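Local coordinates for predicted protein (Acinetobacter sp. RUH2624, PDB 4MEA) that hydrolyses epoxides as a secreted virulence factor of the Cif family, built on the alpha/beta hydrolase fold, at residues A[93-98]-A[240-245]; A[99-104]-A[108-113]. All coordinates share one frame; numbering follows the deposited sequence.

Contact 1 of 2, residues A[93-98]-A[240-245]; sequences PGLGQS and FGYYRS
Y242 lays the hydroxyl end of its ring against P93, meeting both the pyrrolidine ring and the carbonyl. The contact belongs to the alpha/beta hydrolase fold: 93-98 lies in the loop that follows strand 87-90 and carries the G-x-G-x-S pattern familiar in epoxide hydrolases, whereas 240-245 comes from the end of helix 233-244, in the helical region between strands 151-157 and 267-272, part of which probably forms the cap, as in relatives. Y242 starts with CG beside the backbone N (chi1 -71°), which sends the ring off the helix towards the loop. There OH donates to P93 O at 2.7 Å, in the carbonyl plane and on a lone pair, with a C=O...O angle of 126°, which satisfies a buried hydroxyl. The tyrosine and proline side chains cross at about a right angle, and OH comes to 3.2 Å from P93 CD. Proline suits this place: its compact, puckered apolar ring packs against the hydroxyl end of Y242, and its nitrogen, 3.3 Å from Y242 OH, carries no hydrogen, leaving the carbonyl to bond the hydroxyl. L95 adds a looser apolar touch, CD1 approaching Y242 CE2 obliquely at 4.2 Å. The glycines let the loop bend: G94 and G96 both have positive phi, and G96 takes the second position of a type II' turn from L95 to S98. K235, earlier on the same helix, binds G94 O and G96 O, giving helix 233-244 a second hold. The turn itself is closed by S98 N donating to L95 O at 2.9 Å.

Contact 2 of 2, residues A[99-104]-A[108-113]; sequences GPILND and AENTSK
I101 and N110 reach for each other from opposite directions, a branched hydrocarbon from the loop meeting an amide from the first turns of helix 108-123. The amide nitrogen does the touching, with N110 ND2 at 3.6 Å from I101 CG2 and only slightly farther from CD1. I101 puts CG1 beside its backbone N and then runs extended (chi2 -174°), carrying CD1 to the helix, where it meets T111 CG2 at 4.0 Å, the two side chains crossing at about a right angle. Threonine serves two neighbours here: its methyl faces the isoleucine, while OG1 bonds to A139 O of helix 136-146. Isoleucine likewise fits, since its two branches cover N110 and T111 together.

At the outer margin the contact turns polar. N103, in a type I turn from I101 to D104, uses OD1 to accept from D105 N, an Asx turn. A water donates to N103 OD1 at 3.1 Å and accepts from N110 ND2 at 3.0 Å, bridging a gap in which the two amides do not bond directly. N110 ND2 also bonds to D105 O, which ties the helix to the residues leading into it. The chemistry is thus divided: dispersion between methyl groups on the inner side, and water and backbone bonds at the exposed edge of the contact that let a polar amide lie against isoleucine with its NH2 still hydrogen-bonded.

How the contacts relate
The loop halves of the two contacts, 93-98 and 99-104, are consecutive; their partners sit on different helices, and the contact centres are about 8 Å apart. T111 of contact 2 joins them, its CG2 packing 3.6 Å from Y242 CE1 of contact 1. On the loop side, P93 CB and I101 CG1 meet at 3.8 Å, making a continuous apolar patch. A charged link runs beside it, R244 NH2 forming a salt bridge of 2.9 Å with D104 OD1. Helix 233-244, probably part of the cap, is therefore fastened to the loop at both 93-98 and 99-104. In this family the active site lies between core and cap; the two contacts together join helix 233-244, the loop and helix 108-123.

Contact 1 of 2, residues A[93-98]-A[240-245]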
loop_
_atom_site.group_PDB
_atom_site.type_symbol
_atom_site.label_atom_id
_atom_site.label_comp_id
_atom_site.label_asym_id
_atom_site.label_seq_id
_atom_site.Cartn_x
_atom_site.Cartn_y
_atom_site.Cartn_z
ATOM N N PRO A 93 17.865 13.532 -8.336
ATOM C CA PRO A 93 17.424 13.548 -9.734
ATOM C C PRO A 93 15.893 13.459 -9.830
ATOM O O PRO A 93 15.276 12.575 -9.226
ATOM C CB PRO A 93 18.077 12.294 -10.315
ATOM C CG PRO A 93 19.337 12.125 -9.500
ATOM C CD PRO A 93 18.936 12.548 -8.092
ATOM N N GLY A 94 15.294 14.386 -10.573
ATOM C CA GLY A 94 13.854 14.411 -10.763
ATOM C C GLY A 94 13.072 15.186 -9.715
ATOM O O GLY A 94 11.970 15.663 -9.994
ATOM N N LEU A 95 13.630 15.307 -8.511
ATOM C CA LEU A 95 12.923 15.919 -7.386
ATOM C C LEU A 95 13.371 17.351 -7.102
ATOM O O LEU A 95 14.401 17.804 -7.606
ATOM C CB LEU A 95 13.090 15.054 -6.134
ATOM C CG LEU A 95 12.643 13.607 -6.346
ATOM C CD1 LEU A 95 12.700 12.817 -5.048
ATOM C CD2 LEU A 95 11.236 13.581 -6.947
ATOM N N GLY A 96 12.602 18.062 -6.282
ATOM C CA GLY A 96 12.915 19.450 -5.986
ATOM C C GLY A 96 13.041 20.206 -7.297
ATOM O O GLY A 96 12.139 20.151 -8.136
ATOM N N GLN A 97 14.164 20.890 -7.496
ATOM C CA GLN A 97 14.382 21.627 -8.747
ATOM C C GLN A 97 15.327 20.913 -9.719
ATOM O O GLN A 97 15.754 21.492 -10.728
ATOM C CB GLN A 97 14.856 23.051 -8.449
ATOM C CG GLN A 97 13.800 23.848 -7.691
ATOM C CD GLN A 97 14.299 25.197 -7.231
ATOM O OE1 GLN A 97 14.326 26.159 -8.007
ATOM N NE2 GLN A 97 14.694 25.280 -5.961
ATOM N N SER A 98 15.638 19.653 -9.422
ATOM C CA SER A 98 16.432 18.835 -10.339
ATOM C C SER A 98 15.559 18.258 -11.448
ATOM O O SER A 98 14.401 17.926 -11.216
ATOM C CB SER A 98 17.131 17.696 -9.596
ATOM O OG SER A 98 18.141 18.187 -8.734
ATOM N N PHE A 240 8.156 8.438 -7.883
ATOM C CA PHE A 240 7.739 7.044 -7.855
ATOM C C PHE A 240 8.620 6.176 -8.765
ATOM O O PHE A 240 8.609 4.945 -8.672
ATOM C CB PHE A 240 6.225 6.911 -8.108
ATOM C CG PHE A 240 5.375 7.702 -7.119
ATOM C CD1 PHE A 240 5.704 7.729 -5.770
ATOM C CD2 PHE A 240 4.281 8.442 -7.545
ATOM C CE1 PHE A 240 4.935 8.463 -4.862
ATOM C CE2 PHE A 240 3.516 9.176 -6.645
ATOM C CZ PHE A 240 3.843 9.182 -5.300
ATOM N N GLY A 241 9.433 6.813 -9.607
ATOM C CA GLY A 241 10.455 6.059 -10.323
ATOM C C GLY A 241 11.428 5.360 -9.372
ATOM O O GLY A 241 11.864 4.238 -9.641
ATOM N N TYR A 242 11.780 6.017 -8.262
ATOM C CA TYR A 242 12.669 5.397 -7.271
ATOM C C TYR A 242 12.044 4.116 -6.762
ATOM O O TYR A 242 12.739 3.126 -6.528
ATOM C CB TYR A 242 12.977 6.353 -6.105
ATOM C CG TYR A 242 13.884 7.493 -6.516
ATOM C CD1 TYR A 242 15.266 7.381 -6.399
ATOM C CD2 TYR A 242 13.358 8.661 -7.058
ATOM C CE1 TYR A 242 16.106 8.417 -6.790
ATOM C CE2 TYR A 242 14.191 9.698 -7.466
ATOM C CZ TYR A 242 15.564 9.567 -7.328
ATOM O OH TYR A 242 16.399 10.589 -7.730
ATOM N N TYR A 243 10.717 4.132 -6.622
ATOM C CA TYR A 243 10.004 2.982 -6.091
ATOM C C TYR A 243 9.860 1.864 -7.123
ATOM O O TYR A 243 10.043 0.687 -6.791
ATOM C CB TYR A 243 8.661 3.402 -5.461
ATOM C CG TYR A 243 8.882 4.239 -4.220
ATOM C CD1 TYR A 243 9.024 3.639 -2.971
ATOM C CD2 TYR A 243 9.013 5.627 -4.304
ATOM C CE1 TYR A 243 9.266 4.403 -1.828
ATOM C CE2 TYR A 243 9.256 6.400 -3.164
ATOM C CZ TYR A 243 9.378 5.782 -1.932
ATOM O OH TYR A 243 9.618 6.535 -0.799
ATOM N N ARG A 244 9.562 2.224 -8.371
ATOM C CA ARG A 244 9.552 1.242 -9.468
ATOM C C ARG A 244 10.923 0.590 -9.614
ATOM O O ARG A 244 11.038 -0.590 -9.971
ATOM C CB ARG A 244 9.186 1.907 -10.805
ATOM C CG ARG A 244 7.795 2.473 -10.864
ATOM C CD ARG A 244 7.449 2.983 -12.274
ATOM N NE ARG A 244 8.143 4.212 -12.664
ATOM C CZ ARG A 244 7.755 5.444 -12.331
ATOM N NH1 ARG A 244 6.695 5.628 -11.553
ATOM N NH2 ARG A 244 8.443 6.497 -12.763
ATOM N N SER A 245 11.964 1.368 -9.341
ATOM C CA SER A 245 13.331 0.905 -9.532
ATOM C C SER A 245 13.914 0.170 -8.328
ATOM O O SER A 245 15.080 -0.213 -8.354
ATOM C CB SER A 245 14.245 2.084 -9.879
ATOM O OG SER A 245 14.028 2.541 -11.201
#

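Contact 2 of 2, residues A[99-104]-A[108-113]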
loop_
_atom_site.group_PDB
_atom_site.type_symbol
_atom_site.label_atom_id
_atom_site.label_comp_id
_atom_site.label_asym_id
_atom_site.label_seq_id
_atom_site.Cartn_x
_atom_site.Cartn_y
_atom_site.Cartn_z
ATOM N N GLY A 99 16.122 18.132 -12.646
ATOM C CA GLY A 99 15.422 17.511 -13.762
ATOM C C GLY A 99 15.388 15.988 -13.689
ATOM O O GLY A 99 16.164 15.376 -12.948
ATOM N N PRO A 100 14.493 15.365 -14.474
ATOM C CA PRO A 100 14.223 13.921 -14.419
ATOM C C PRO A 100 15.261 13.040 -15.128
ATOM O O PRO A 100 15.995 13.490 -16.015
ATOM C CB PRO A 100 12.884 13.807 -15.149
ATOM C CG PRO A 100 12.932 14.901 -16.153
ATOM C CD PRO A 100 13.620 16.045 -15.450
ATOM N N ILE A 101 15.305 11.775 -14.727
ATOM C CA ILE A 101 16.050 10.762 -15.455
ATOM C C ILE A 101 15.130 10.237 -16.546
ATOM O O ILE A 101 14.184 9.492 -16.275
ATOM C CB ILE A 101 16.493 9.606 -14.539
ATOM C CG1 ILE A 101 17.353 10.148 -13.389
ATOM C CG2 ILE A 101 17.246 8.538 -15.339
ATOM C CD1 ILE A 101 17.961 9.058 -12.490
ATOM N N LEU A 102 15.414 10.640 -17.779
ATOM C CA LEU A 102 14.504 10.428 -18.907
ATOM C C LEU A 102 14.168 8.963 -19.224
ATOM O O LEU A 102 13.057 8.665 -19.678
ATOM C CB LEU A 102 15.053 11.136 -20.149
ATOM C CG LEU A 102 15.165 12.653 -19.981
ATOM C CD1 LEU A 102 15.931 13.288 -21.136
ATOM C CD2 LEU A 102 13.771 13.260 -19.833
ATOM N N ASN A 103 15.113 8.051 -18.998
ATOM C CA ASN A 103 14.842 6.629 -19.253
ATOM C C ASN A 103 14.237 5.902 -18.053
ATOM O O ASN A 103 14.067 4.681 -18.073
ATOM C CB ASN A 103 16.084 5.896 -19.772
ATOM C CG ASN A 103 17.110 5.626 -18.688
ATOM O OD1 ASN A 103 17.024 6.160 -17.583
ATOM N ND2 ASN A 103 18.101 4.797 -19.008
ATOM N N ASP A 104 13.911 6.667 -17.014
ATOM C CA ASP A 104 13.202 6.144 -15.847
ATOM C C ASP A 104 14.044 5.173 -15.018
ATOM O O ASP A 104 13.514 4.448 -14.176
ATOM C CB ASP A 104 11.888 5.469 -16.266
ATOM C CG ASP A 104 10.845 5.484 -15.160
ATOM O OD1 ASP A 104 10.772 6.500 -14.429
ATOM O OD2 ASP A 104 10.097 4.490 -15.026
ATOM N N ALA A 108 19.613 2.652 -7.708
ATOM C CA ALA A 108 20.759 3.102 -6.915
ATOM C C ALA A 108 22.022 3.347 -7.755
ATOM O O ALA A 108 22.674 4.384 -7.630
ATOM C CB ALA A 108 21.050 2.093 -5.819
ATOM N N GLU A 109 22.385 2.387 -8.595
ATOM C CA GLU A 109 23.591 2.542 -9.415
ATOM C C GLU A 109 23.527 3.782 -10.298
ATOM O O GLU A 109 24.491 4.547 -10.378
ATOM C CB GLU A 109 23.836 1.305 -10.282
ATOM C CG GLU A 109 24.270 0.070 -9.501
ATOM C CD GLU A 109 25.713 0.134 -9.035
ATOM O OE1 GLU A 109 26.377 1.176 -9.250
ATOM O OE2 GLU A 109 26.184 -0.871 -8.458
ATOM N N ASN A 110 22.396 3.976 -10.971
ATOM C CA ASN A 110 22.249 5.128 -11.853
ATOM C C ASN A 110 22.251 6.476 -11.121
ATOM O O ASN A 110 22.962 7.394 -11.510
ATOM C CB ASN A 110 21.004 5.008 -12.736
ATOM C CG ASN A 110 21.124 5.834 -14.007
ATOM O OD1 ASN A 110 22.215 5.970 -14.558
ATOM N ND2 ASN A 110 20.012 6.393 -14.472
ATOM N N THR A 111 21.450 6.597 -10.067
ATOM C CA THR A 111 21.408 7.842 -9.296
ATOM C C THR A 111 22.757 8.093 -8.619
ATOM O O THR A 111 23.194 9.237 -8.485
ATOM C CB THR A 111 20.278 7.806 -8.229
ATOM O OG1 THR A 111 20.473 6.677 -7.369
ATOM C CG2 THR A 111 18.917 7.677 -8.902
ATOM N N SER A 112 23.417 7.024 -8.182
ATOM C CA SER A 112 24.755 7.166 -7.601
ATOM C C SER A 112 25.753 7.710 -8.630
ATOM O O SER A 112 26.626 8.534 -8.308
ATOM C CB SER A 112 25.249 5.829 -7.046
ATOM O OG SER A 112 24.699 5.562 -5.764
ATOM N N LYS A 113 25.633 7.237 -9.867
ATOM C CA LYS A 113 26.518 7.703 -10.932
ATOM C C LYS A 113 26.286 9.187 -11.228
ATOM O O LYS A 113 27.233 9.957 -11.391
ATOM C CB LYS A 113 26.336 6.883 -12.214
ATOM C CG LYS A 113 27.425 7.169 -13.260
ATOM C CD LYS A 113 27.175 6.477 -14.593
ATOM C CE LYS A 113 26.521 7.426 -15.596
ATOM N NZ LYS A 113 26.399 6.842 -16.969
HETATM O O HOH W 1 19.877 7.214 -17.315
#